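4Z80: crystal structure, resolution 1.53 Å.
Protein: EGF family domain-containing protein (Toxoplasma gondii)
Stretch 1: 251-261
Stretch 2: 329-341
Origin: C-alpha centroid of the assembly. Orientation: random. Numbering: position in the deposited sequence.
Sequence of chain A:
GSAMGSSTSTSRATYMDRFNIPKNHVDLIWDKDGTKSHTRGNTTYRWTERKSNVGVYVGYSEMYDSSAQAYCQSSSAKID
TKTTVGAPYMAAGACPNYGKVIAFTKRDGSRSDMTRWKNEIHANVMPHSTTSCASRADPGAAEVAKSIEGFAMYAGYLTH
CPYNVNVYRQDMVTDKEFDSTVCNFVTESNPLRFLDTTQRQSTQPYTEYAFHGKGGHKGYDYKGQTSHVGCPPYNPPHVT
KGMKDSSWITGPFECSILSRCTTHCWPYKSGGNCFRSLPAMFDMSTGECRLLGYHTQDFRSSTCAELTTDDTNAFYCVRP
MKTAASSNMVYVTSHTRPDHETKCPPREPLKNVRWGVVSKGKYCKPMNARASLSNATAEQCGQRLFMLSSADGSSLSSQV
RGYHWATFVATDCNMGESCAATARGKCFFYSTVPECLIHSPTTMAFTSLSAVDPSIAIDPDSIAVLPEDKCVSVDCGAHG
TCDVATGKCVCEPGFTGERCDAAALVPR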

# COMPACT_ATOMS: atom_id res chain seq x y z
N GLY A 251 9.15 7.23 -6.15
CA GLY A 251 9.18 5.78 -6.16
C GLY A 251 8.34 5.22 -5.03
O GLY A 251 7.78 5.97 -4.24
N PRO A 252 8.25 3.89 -4.96
CA PRO A 252 7.39 3.27 -3.95
C PRO A 252 7.77 3.62 -2.51
O PRO A 252 6.87 3.76 -1.69
CB PRO A 252 7.55 1.76 -4.21
CG PRO A 252 8.65 1.61 -5.20
CD PRO A 252 8.79 2.91 -5.92
N PHE A 253 9.05 3.76 -2.18
CA PHE A 253 9.38 4.10 -0.80
C PHE A 253 8.89 5.51 -0.44
O PHE A 253 8.38 5.73 0.66
CB PHE A 253 10.88 4.00 -0.53
CG PHE A 253 11.27 4.50 0.83
CD1 PHE A 253 10.86 3.83 1.97
CD2 PHE A 253 12.00 5.67 0.96
CE1 PHE A 253 11.18 4.31 3.22
CE2 PHE A 253 12.34 6.14 2.21
CZ PHE A 253 11.93 5.47 3.35
N GLU A 254 9.05 6.46 -1.36
CA GLU A 254 8.56 7.80 -1.10
C GLU A 254 7.04 7.80 -0.92
O GLU A 254 6.50 8.55 -0.11
CB GLU A 254 8.97 8.73 -2.24
CG GLU A 254 10.48 9.03 -2.26
CD GLU A 254 11.33 7.88 -2.81
OE1 GLU A 254 10.78 6.97 -3.47
OE2 GLU A 254 12.56 7.90 -2.59
N CYS A 255 6.35 6.91 -1.63
CA CYS A 255 4.91 6.76 -1.47
C CYS A 255 4.59 6.29 -0.05
O CYS A 255 3.64 6.78 0.57
CB CYS A 255 4.37 5.79 -2.52
SG CYS A 255 2.58 5.62 -2.55
N SER A 256 5.38 5.36 0.49
CA SER A 256 5.17 4.90 1.87
C SER A 256 5.34 6.05 2.88
O SER A 256 4.66 6.08 3.91
CB SER A 256 6.11 3.74 2.22
OG SER A 256 7.44 4.16 2.50
N ILE A 257 6.23 7.00 2.58
CA ILE A 257 6.44 8.13 3.48
C ILE A 257 5.18 8.98 3.55
O ILE A 257 4.83 9.49 4.62
CB ILE A 257 7.65 9.00 3.02
CG1 ILE A 257 8.96 8.25 3.27
CG2 ILE A 257 7.66 10.36 3.75
CD1 ILE A 257 10.20 8.95 2.72
N LEU A 258 4.49 9.15 2.43
CA LEU A 258 3.23 9.89 2.45
C LEU A 258 2.27 9.25 3.45
O LEU A 258 1.62 9.95 4.22
CB LEU A 258 2.60 9.96 1.05
CG LEU A 258 1.27 10.73 0.97
CD1 LEU A 258 1.45 12.19 1.41
CD2 LEU A 258 0.69 10.66 -0.43
N SER A 259 2.20 7.93 3.46
CA SER A 259 1.36 7.24 4.45
C SER A 259 1.85 7.43 5.88
O SER A 259 1.07 7.77 6.77
CB SER A 259 1.29 5.74 4.15
OG SER A 259 0.80 5.06 5.30
N ARG A 260 3.14 7.19 6.10
CA ARG A 260 3.73 7.32 7.42
C ARG A 260 3.36 8.64 8.08
O ARG A 260 3.02 8.70 9.26
CB ARG A 260 5.25 7.21 7.31
CG ARG A 260 5.98 7.44 8.62
CD ARG A 260 7.47 7.37 8.44
NE ARG A 260 8.15 7.69 9.69
CZ ARG A 260 9.47 7.72 9.84
NH1 ARG A 260 10.26 7.47 8.81
NH2 ARG A 260 9.99 8.01 11.02
N CYS A 261 3.41 9.70 7.28
CA CYS A 261 3.35 11.05 7.83
C CYS A 261 1.94 11.61 8.00
O CYS A 261 1.77 12.63 8.67
CB CYS A 261 4.16 12.00 6.94
SG CYS A 261 5.92 11.62 6.87
N MET A 329 1.72 -1.28 -11.40
CA MET A 329 1.22 -1.00 -10.06
C MET A 329 2.08 -1.65 -8.99
O MET A 329 2.69 -2.70 -9.22
CB MET A 329 -0.22 -1.49 -9.92
CG MET A 329 -1.21 -0.86 -10.88
SD MET A 329 -1.14 0.95 -10.92
CE MET A 329 -1.42 1.35 -9.21
N VAL A 330 2.13 -1.01 -7.83
CA VAL A 330 2.92 -1.48 -6.71
C VAL A 330 2.11 -1.34 -5.43
O VAL A 330 1.63 -0.26 -5.13
CB VAL A 330 4.24 -0.69 -6.55
CG1 VAL A 330 5.21 -1.43 -5.67
CG2 VAL A 330 4.89 -0.38 -7.90
N TYR A 331 1.97 -2.44 -4.70
CA TYR A 331 1.36 -2.42 -3.38
C TYR A 331 2.44 -2.14 -2.35
O TYR A 331 3.40 -2.89 -2.22
CB TYR A 331 0.65 -3.76 -3.10
CG TYR A 331 -0.18 -3.78 -1.82
CD1 TYR A 331 0.39 -4.13 -0.60
CD2 TYR A 331 -1.53 -3.44 -1.84
CE1 TYR A 331 -0.36 -4.14 0.57
CE2 TYR A 331 -2.29 -3.45 -0.68
CZ TYR A 331 -1.70 -3.80 0.52
OH TYR A 331 -2.46 -3.79 1.68
N VAL A 332 2.28 -1.04 -1.63
CA VAL A 332 3.29 -0.51 -0.74
C VAL A 332 2.73 -0.39 0.67
O VAL A 332 1.72 0.27 0.87
CB VAL A 332 3.73 0.89 -1.23
CG1 VAL A 332 4.70 1.54 -0.28
CG2 VAL A 332 4.33 0.78 -2.63
N THR A 333 3.38 -0.99 1.66
CA THR A 333 2.95 -0.78 3.03
C THR A 333 3.59 0.47 3.62
O THR A 333 4.60 0.99 3.12
CB THR A 333 3.25 -1.99 3.93
OG1 THR A 333 4.65 -2.07 4.21
CG2 THR A 333 2.78 -3.28 3.28
N SER A 334 2.99 0.96 4.69
CA SER A 334 3.45 2.17 5.35
C SER A 334 4.87 1.99 5.86
O SER A 334 5.64 2.95 5.96
CB SER A 334 2.50 2.53 6.50
OG SER A 334 2.73 3.83 7.00
N HIS A 335 5.23 0.74 6.17
CA HIS A 335 6.53 0.41 6.71
C HIS A 335 7.41 -0.26 5.66
O HIS A 335 7.90 -1.37 5.83
CB HIS A 335 6.36 -0.48 7.94
CG HIS A 335 5.67 0.19 9.09
ND1 HIS A 335 4.36 -0.06 9.43
CD2 HIS A 335 6.12 1.10 9.99
CE1 HIS A 335 4.03 0.67 10.48
NE2 HIS A 335 5.08 1.39 10.84
N THR A 336 7.62 0.45 4.55
CA THR A 336 8.51 -0.01 3.50
C THR A 336 9.95 0.31 3.90
O THR A 336 10.22 1.40 4.41
CB THR A 336 8.15 0.66 2.17
OG1 THR A 336 6.84 0.22 1.77
CG2 THR A 336 9.15 0.32 1.08
N ARG A 337 10.88 -0.62 3.67
CA ARG A 337 12.26 -0.42 4.10
C ARG A 337 12.98 0.48 3.09
O ARG A 337 12.80 0.35 1.88
CB ARG A 337 12.99 -1.76 4.30
CG ARG A 337 13.03 -2.73 3.11
CD ARG A 337 13.63 -4.08 3.52
NE ARG A 337 14.94 -3.90 4.15
CZ ARG A 337 15.49 -4.73 5.03
NH1 ARG A 337 14.89 -5.85 5.41
NH2 ARG A 337 16.68 -4.44 5.53
N PRO A 338 13.76 1.44 3.59
CA PRO A 338 14.36 2.46 2.73
C PRO A 338 15.51 1.92 1.89
O PRO A 338 15.94 2.57 0.93
CB PRO A 338 14.86 3.51 3.73
CG PRO A 338 15.08 2.78 4.98
CD PRO A 338 14.02 1.70 5.02
N ASP A 339 15.99 0.73 2.24
CA ASP A 339 17.04 0.05 1.49
C ASP A 339 16.45 -1.02 0.56
O ASP A 339 17.12 -1.98 0.20
CB ASP A 339 18.06 -0.59 2.45
CG ASP A 339 17.40 -1.47 3.51
OD1 ASP A 339 16.16 -1.59 3.49
OD2 ASP A 339 18.13 -2.03 4.35
N HIS A 340 15.20 -0.84 0.14
CA HIS A 340 14.51 -1.91 -0.58
C HIS A 340 15.16 -2.25 -1.92
O HIS A 340 15.09 -3.39 -2.37
CB HIS A 340 13.02 -1.56 -0.77
CG HIS A 340 12.77 -0.43 -1.72
ND1 HIS A 340 12.54 -0.62 -3.07
CD2 HIS A 340 12.71 0.91 -1.52
CE1 HIS A 340 12.35 0.55 -3.65
NE2 HIS A 340 12.45 1.49 -2.73
N GLU A 341 15.82 -1.29 -2.56
CA GLU A 341 16.46 -1.60 -3.84
C GLU A 341 17.54 -2.67 -3.72
O GLU A 341 17.77 -3.42 -4.67
CB GLU A 341 17.08 -0.35 -4.45
CG GLU A 341 16.04 0.67 -4.87
CD GLU A 341 15.68 1.64 -3.77
OE1 GLU A 341 16.02 1.38 -2.59
OE2 GLU A 341 15.07 2.68 -4.10
O HOH W 1 11.42 3.93 -3.93
O HOH W 2 7.57 5.16 5.18

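The carbonyl oxygen of Thr336 is buried by this contact and has no hydrogen-bonding partner anywhere in the model. What it meets instead is the edge of an aromatic ring: Phe253 CE1 lies 3.3 Å from Thr336 O, near the ring plane, where the weakly positive ring hydrogens can offset some of the oxygen's charge. One face of the same ring is covered by Pro338, whose CA sits 3.8 Å from the ring centroid and 15° off the normal, the geometry of a CH-pi contact; Pro338 CB approaches Phe253 CZ to 3.5 Å.

The backbone frame is a helix, 252-261, beside a strand, 329-332, and the loop that follows it. Helix and strand axes come within 8.9 Å at 46°, but the chains draw closest beyond the strand, where the CA atoms of Ser256 and Ser334 are 4.7 Å apart. At this point Ser256 CB lies 3.3 Å from Thr333 O, and Ser256 CB also packs against Val332 CG1 at 3.6 Å. The hydroxyl of Ser256 turns back along the helix, donating to Phe253 O (OG to O, 2.6 Å), and accepts from water 2 (2.9 Å from Ser256 OG), which also donates to Ser334 O at 3.0 Å.

One turn later, Ser259 OG and Ser334 OG are hydrogen-bonded at 2.9 Å, the sole direct hydrogen bond between the stretches. Toward the helix start the contact becomes apolar: Pro252 CB reaches Val332 CG2 at 3.7 Å and Val330 CG1 at 4.2 Å.

His340 packs its NE2 3.7 Å from Phe253 CB. Water 1 links that NE2 (2.9 Å) to the helix, accepting from Phe253 N at 3.0 Å and donating to Glu254 OE1 at 3.1 Å. It thus serves a first-turn amide that lacks an intrahelical acceptor.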